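PDB 2IRU: multifunctional non-homologous end joining DNA repair protein LigD from Mycobacterium tuberculosis, which works with Ku in non-homologous end joining, where it probably processes, fills in and reseals broken DNA ends; this chain is its primase-polymerase domain. Local coordinates for residues 147-152 with 266-271. Numbering follows the deposited sequence.
Sequences VMMAQL and PALRQL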
ATOM      1  N   VAL A 147      -3.168  22.835  -4.273  1.00 20.71           N
ATOM      2  CA  VAL A 147      -1.781  22.411  -4.454  1.00 20.41           C
ATOM      3  C   VAL A 147      -1.584  21.716  -5.814  1.00 21.54           C
ATOM      4  O   VAL A 147      -2.258  20.718  -6.110  1.00 22.02           O
ATOM      5  CB  VAL A 147      -1.314  21.468  -3.302  1.00 19.84           C
ATOM      6  CG1 VAL A 147       0.101  21.013  -3.543  1.00 19.26           C
ATOM      7  CG2 VAL A 147      -1.411  22.164  -1.942  1.00 19.25           C
ATOM      8  N   MET A 148      -0.653  22.243  -6.618  1.00 22.11           N
ATOM      9  CA  MET A 148      -0.322  21.694  -7.946  1.00 22.83           C
ATOM     10  C   MET A 148       0.725  20.566  -7.871  1.00 22.89           C
ATOM     11  O   MET A 148       1.372  20.368  -6.826  1.00 21.41           O
ATOM     12  CB  MET A 148       0.172  22.808  -8.887  1.00 24.07           C
ATOM     13  CG  MET A 148      -0.770  24.023  -9.024  1.00 26.20           C
ATOM     14  SD  MET A 148      -2.289  23.707  -9.966  1.00 32.33           S
ATOM     15  CE  MET A 148      -3.146  25.273  -9.792  1.00 28.99           C
ATOM     16  N   MET A 149       0.891  19.839  -8.982  1.00 22.37           N
ATOM     17  CA  MET A 149       1.894  18.773  -9.087  1.00 22.62           C
ATOM     18  C   MET A 149       3.297  19.216  -8.713  1.00 21.56           C
ATOM     19  O   MET A 149       3.932  18.582  -7.889  1.00 21.74           O
ATOM     20  CB  MET A 149       1.928  18.161 -10.491  1.00 23.22           C
ATOM     21  CG  MET A 149       1.541  16.676 -10.604  1.00 26.31           C
ATOM     22  SD  MET A 149       1.901  15.537  -9.238  1.00 31.46           S
ATOM     23  CE  MET A 149       0.211  15.382  -8.628  1.00 29.38           C
ATOM     24  N   ALA A 150       3.784  20.303  -9.313  1.00 20.98           N
ATOM     25  CA  ALA A 150       5.148  20.775  -9.012  1.00 19.91           C
ATOM     26  C   ALA A 150       5.383  20.959  -7.502  1.00 19.47           C
ATOM     27  O   ALA A 150       6.469  20.656  -7.007  1.00 19.19           O
ATOM     28  CB  ALA A 150       5.481  22.056  -9.777  1.00 20.40           C
ATOM     29  N   GLN A 151       4.373  21.450  -6.778  1.00 18.66           N
ATOM     30  CA  GLN A 151       4.505  21.598  -5.315  1.00 17.99           C
ATOM     31  C   GLN A 151       4.597  20.235  -4.615  1.00 18.20           C
ATOM     32  O   GLN A 151       5.455  20.041  -3.760  1.00 17.15           O
ATOM     33  CB  GLN A 151       3.381  22.461  -4.698  1.00 18.12           C
ATOM     34  CG  GLN A 151       3.534  22.639  -3.158  1.00 18.28           C
ATOM     35  CD  GLN A 151       2.382  23.394  -2.468  1.00 17.34           C
ATOM     36  OE1 GLN A 151       1.632  24.134  -3.102  1.00 18.02           O
ATOM     37  NE2 GLN A 151       2.251  23.201  -1.150  1.00 12.21           N
ATOM     38  N   LEU A 152       3.703  19.314  -4.975  1.00 17.78           N
ATOM     39  CA  LEU A 152       3.676  17.971  -4.391  1.00 18.02           C
ATOM     40  C   LEU A 152       4.992  17.225  -4.681  1.00 17.90           C
ATOM     41  O   LEU A 152       5.556  16.548  -3.811  1.00 17.07           O
ATOM     42  CB  LEU A 152       2.451  17.192  -4.900  1.00 17.40           C
ATOM     43  CG  LEU A 152       2.227  15.724  -4.483  1.00 17.69           C
ATOM     44  CD1 LEU A 152       1.985  15.604  -3.001  1.00 18.28           C
ATOM     45  CD2 LEU A 152       1.052  15.131  -5.238  1.00 18.86           C
ATOM     46  N   PRO A 266       4.491  17.782 -15.157  1.00 22.47           N
ATOM     47  CA  PRO A 266       3.349  18.589 -14.706  1.00 22.60           C
ATOM     48  C   PRO A 266       2.005  17.917 -15.017  1.00 22.39           C
ATOM     49  O   PRO A 266       0.999  18.214 -14.367  1.00 22.64           O
ATOM     50  CB  PRO A 266       3.500  19.897 -15.496  1.00 22.67           C
ATOM     51  CG  PRO A 266       4.370  19.557 -16.653  1.00 22.57           C
ATOM     52  CD  PRO A 266       5.292  18.483 -16.177  1.00 22.42           C
ATOM     53  N   ALA A 267       2.014  17.010 -15.992  1.00 22.19           N
ATOM     54  CA  ALA A 267       0.842  16.218 -16.356  1.00 22.04           C
ATOM     55  C   ALA A 267       0.788  14.899 -15.595  1.00 22.08           C
ATOM     56  O   ALA A 267       0.071  13.990 -16.017  1.00 22.15           O
ATOM     57  CB  ALA A 267       0.835  15.931 -17.851  1.00 22.02           C
ATOM     58  N   LEU A 268       1.553  14.779 -14.507  1.00 21.84           N
ATOM     59  CA  LEU A 268       1.526  13.554 -13.705  1.00 21.28           C
ATOM     60  C   LEU A 268       0.093  13.206 -13.313  1.00 20.74           C
ATOM     61  O   LEU A 268      -0.693  14.052 -12.878  1.00 20.23           O
ATOM     62  CB  LEU A 268       2.430  13.624 -12.462  1.00 22.29           C
ATOM     63  CG  LEU A 268       2.508  12.340 -11.595  1.00 22.67           C
ATOM     64  CD1 LEU A 268       3.557  11.360 -12.086  1.00 24.31           C
ATOM     65  CD2 LEU A 268       2.809  12.659 -10.161  1.00 25.81           C
ATOM     66  N   ARG A 269      -0.250  11.943 -13.508  1.00 19.94           N
ATOM     67  CA  ARG A 269      -1.560  11.469 -13.143  1.00 19.21           C
ATOM     68  C   ARG A 269      -1.459  10.064 -12.590  1.00 17.97           C
ATOM     69  O   ARG A 269      -0.410   9.422 -12.681  1.00 17.42           O
ATOM     70  CB  ARG A 269      -2.473  11.460 -14.358  1.00 19.35           C
ATOM     71  CG  ARG A 269      -1.911  10.666 -15.503  1.00 20.86           C
ATOM     72  CD  ARG A 269      -2.952  10.460 -16.574  1.00 23.76           C
ATOM     73  NE  ARG A 269      -2.408   9.708 -17.697  1.00 25.00           N
ATOM     74  CZ  ARG A 269      -2.238   8.386 -17.733  1.00 25.17           C
ATOM     75  NH1 ARG A 269      -2.556   7.596 -16.685  1.00 22.08           N
ATOM     76  NH2 ARG A 269      -1.729   7.851 -18.843  1.00 27.97           N
ATOM     77  N   GLN A 270      -2.568   9.594 -12.030  1.00 16.62           N
ATOM     78  CA  GLN A 270      -2.637   8.221 -11.519  1.00 14.59           C
ATOM     79  C   GLN A 270      -2.636   7.242 -12.703  1.00 14.75           C
ATOM     80  O   GLN A 270      -3.152   7.583 -13.788  1.00 16.23           O
ATOM     81  CB  GLN A 270      -3.911   8.047 -10.700  1.00 14.81           C
ATOM     82  CG  GLN A 270      -4.037   9.038  -9.552  1.00 12.99           C
ATOM     83  CD  GLN A 270      -2.894   8.919  -8.547  1.00 14.00           C
ATOM     84  OE1 GLN A 270      -2.312   7.838  -8.358  1.00 13.84           O
ATOM     85  NE2 GLN A 270      -2.573  10.042  -7.893  1.00 13.71           N
ATOM     86  N   LEU A 271      -2.090   6.044 -12.496  1.00 14.06           N
ATOM     87  CA  LEU A 271      -2.026   5.058 -13.571  1.00 13.14           C
ATOM     88  C   LEU A 271      -3.094   3.983 -13.444  1.00 13.08           C
ATOM     89  O   LEU A 271      -3.487   3.626 -12.336  1.00 12.42           O
ATOM     90  CB  LEU A 271      -0.642   4.403 -13.631  1.00 13.46           C
ATOM     91  CG  LEU A 271       0.564   5.316 -13.836  1.00 13.13           C
ATOM     92  CD1 LEU A 271       1.816   4.483 -13.716  1.00 17.55           C
ATOM     93  CD2 LEU A 271       0.523   6.060 -15.179  1.00 16.41           C
TER
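Met-149 reaches out from the first turn of its helix and lays its thioether against the isobutyl group of Leu-268, the two side chains crossing at about a right angle. SD of Met-149 is modelled 3.2 Å from CD2 of Leu-268, closer than sulfur and a methyl group normally come, so the exact placing of the thioether is doubtful. CG of Met-149 is 3.7 Å from CB of Leu-268. CE of Met-149 stands farther off, 4.1 Å from CD2 of Leu-268, so the middle of the methionine chain does most of the touching. That chain bends at chi2 (-32°) and chi3 (106°), and chi1 is near-eclipsed, a strained shape that may reflect uncertainty in the model. Leu-268 is more regular: its CB already points toward the helix, and with CG anti to the backbone N (chi1 -177°), CD2 is carried up to the sulfur. Methionine suits a place that calls for an adaptable apolar chain, and leucine supplies a compact branched partner.

Pro-266 makes a lighter contact, its carbonyl O 4.0 Å from CB of Met-149 while its own CB points away from the helix; proline's fixed phi fits this turn of loop. No hydrogen bond joins the segments, and the contact is small, burying 153 Å² near the surface.

Met-148 occupies the N-cap position of helix 149-164, whose Leu-152 packs on Val-227 of strand 227-230. Beyond the methionine, Leu-268 also touches Thr-174 of strand 171-174 and Arg-258, and Gln-270 OE1 accepts a hydrogen bond from Gly-176 N, in a segment that probably binds the polymerase substrate. The contact thus joins the start of helix 149-164 to the loop between helix 260-263 and strand 271-272.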